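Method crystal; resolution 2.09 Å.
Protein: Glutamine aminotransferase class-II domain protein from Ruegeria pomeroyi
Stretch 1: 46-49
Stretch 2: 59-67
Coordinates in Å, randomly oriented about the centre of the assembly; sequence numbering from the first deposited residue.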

# COMPACT_ATOMS: atom_id res chain seq x y z
N PHE D 46 3.23 -9.38 -6.72
CA PHE D 46 3.44 -9.11 -8.14
C PHE D 46 4.71 -8.30 -8.35
O PHE D 46 5.22 -7.65 -7.42
CB PHE D 46 2.25 -8.39 -8.76
N GLY D 47 5.19 -8.31 -9.60
CA GLY D 47 6.51 -7.81 -9.90
C GLY D 47 6.84 -7.92 -11.37
O GLY D 47 6.54 -8.93 -12.03
N VAL D 48 7.48 -6.88 -11.90
CA VAL D 48 7.96 -6.92 -13.27
C VAL D 48 9.33 -6.25 -13.29
O VAL D 48 9.56 -5.25 -12.60
CB VAL D 48 6.97 -6.26 -14.29
CG1 VAL D 48 6.79 -4.79 -14.02
CG2 VAL D 48 7.48 -6.46 -15.71
N ALA D 49 10.25 -6.86 -14.03
CA ALA D 49 11.53 -6.27 -14.35
C ALA D 49 11.61 -6.10 -15.87
O ALA D 49 11.35 -7.05 -16.58
CB ALA D 49 12.70 -7.18 -13.84
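Stretch 2, residues 59-67: LYRDVYPAW

The contact between these two stretches is a short antiparallel β-pairing held mainly by backbone hydrogen bonds, and it loosens where stretch 2 leaves the strand and turns into a loop. Residues 59-61 are extended and run against 47-49 with an angle of 177° between their N-to-C directions, their axes approaching to 4.7 Å. Such pairing alternates hydrogen-bonded pairs, whose CA atoms lie farther apart, with closer non-hydrogen-bonded ones, and here the central pair is Val48 with Tyr60. Val48 N donates to Tyr60 O at 2.8 Å, and Tyr60 N returns the bond to Val48 O at 2.8 Å, nearly straight at 175°. On either side of it lie the non-hydrogen-bonded pairs Gly47 with Arg61 and Ala49 with Leu59, where the α-carbons supply weaker polar contacts: Gly47 CA lies 3.1 Å from Tyr60 O, and Leu59 CA 3.5 Å from Val48 O.

Side chains follow the same alternation. Val48 and Tyr60 share one face of the sheet, with Val48 CG1 packed 3.8 Å from Tyr60 CB; the tyrosine, with chi1 in the t well, carries its ring end away from stretch 1. Leu59 and Ala49 occupy the other face, where Leu59 CD1 reaches to 3.9 Å from Ala49 CB. Arg61 lies on that face too; its partner Gly47 has no side chain, so Arg61 CB meets the glycine backbone, 4.1 Å from Gly47 CA, and the end of the arginine leads away.

Beyond the strand the pairing weakens without stopping at once. Asp62 N bonds weakly to Phe46 O at 3.3 Å, and Phe46 N weakly to Asp62 O at 3.4 Å. Phe46 CB, the last modelled atom of its side chain, points toward stretch 2 and lies 3.5 Å from Tyr64 O. Val63 and Pro65 point away.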

# COMPACT_ATOMS: atom_id res chain seq x y z
N LEU D 59 12.39 -1.81 -12.42
CA LEU D 59 11.86 -2.80 -11.48
C LEU D 59 10.58 -2.29 -10.75
O LEU D 59 10.61 -1.25 -10.12
CB LEU D 59 12.94 -3.17 -10.47
CG LEU D 59 12.62 -4.30 -9.49
CD1 LEU D 59 12.40 -5.64 -10.25
CD2 LEU D 59 13.72 -4.44 -8.45
N TYR D 60 9.47 -3.01 -10.88
CA TYR D 60 8.22 -2.63 -10.21
C TYR D 60 7.75 -3.83 -9.41
O TYR D 60 7.58 -4.92 -9.96
CB TYR D 60 7.13 -2.20 -11.21
CG TYR D 60 5.84 -1.69 -10.54
CD1 TYR D 60 5.09 -2.51 -9.70
CD2 TYR D 60 5.40 -0.38 -10.74
CE1 TYR D 60 3.93 -2.06 -9.08
CE2 TYR D 60 4.23 0.08 -10.12
CZ TYR D 60 3.51 -0.77 -9.29
OH TYR D 60 2.36 -0.33 -8.66
N ARG D 61 7.56 -3.62 -8.12
CA ARG D 61 7.03 -4.67 -7.24
C ARG D 61 6.29 -4.11 -6.02
O ARG D 61 6.70 -3.14 -5.39
CB ARG D 61 8.13 -5.62 -6.80
CG ARG D 61 9.43 -4.97 -6.46
CD ARG D 61 10.52 -6.02 -6.30
NE ARG D 61 11.54 -5.51 -5.38
CZ ARG D 61 12.45 -6.25 -4.75
NH1 ARG D 61 12.48 -7.56 -4.92
NH2 ARG D 61 13.32 -5.66 -3.94
N ASP D 62 5.20 -4.78 -5.70
CA ASP D 62 4.32 -4.35 -4.65
C ASP D 62 3.64 -5.60 -4.15
O ASP D 62 3.79 -6.66 -4.77
CB ASP D 62 3.28 -3.40 -5.24
CG ASP D 62 2.95 -2.27 -4.31
OD1 ASP D 62 3.05 -2.47 -3.08
OD2 ASP D 62 2.61 -1.18 -4.82
N VAL D 63 2.89 -5.50 -3.05
CA VAL D 63 2.19 -6.67 -2.51
C VAL D 63 0.75 -6.78 -3.00
O VAL D 63 -0.05 -7.55 -2.47
CB VAL D 63 2.25 -6.73 -0.96
CG1 VAL D 63 3.67 -7.07 -0.48
CG2 VAL D 63 1.73 -5.42 -0.34
N TYR D 64 0.43 -6.02 -4.04
CA TYR D 64 -0.92 -5.99 -4.59
C TYR D 64 -0.97 -6.78 -5.89
O TYR D 64 -0.02 -6.74 -6.68
CB TYR D 64 -1.40 -4.55 -4.82
CG TYR D 64 -1.36 -3.69 -3.57
CD1 TYR D 64 -0.21 -3.00 -3.21
CD2 TYR D 64 -2.48 -3.58 -2.75
CE1 TYR D 64 -0.16 -2.22 -2.05
CE2 TYR D 64 -2.44 -2.80 -1.60
CZ TYR D 64 -1.28 -2.12 -1.26
OH TYR D 64 -1.26 -1.35 -0.12
N PRO D 65 -2.07 -7.52 -6.12
CA PRO D 65 -2.19 -8.34 -7.34
C PRO D 65 -2.43 -7.50 -8.60
O PRO D 65 -3.06 -6.43 -8.52
CB PRO D 65 -3.40 -9.25 -7.05
CG PRO D 65 -4.17 -8.56 -5.96
CD PRO D 65 -3.21 -7.71 -5.19
N ALA D 66 -1.92 -7.97 -9.73
CA ALA D 66 -2.09 -7.28 -11.02
C ALA D 66 -3.41 -6.53 -11.09
O ALA D 66 -3.48 -5.43 -11.65
CB ALA D 66 -1.98 -8.28 -12.18
N TRP D 67 -4.45 -7.11 -10.50
CA TRP D 67 -5.81 -6.57 -10.57
C TRP D 67 -6.15 -5.52 -9.49
O TRP D 67 -7.02 -4.68 -9.71
CB TRP D 67 -6.83 -7.71 -10.56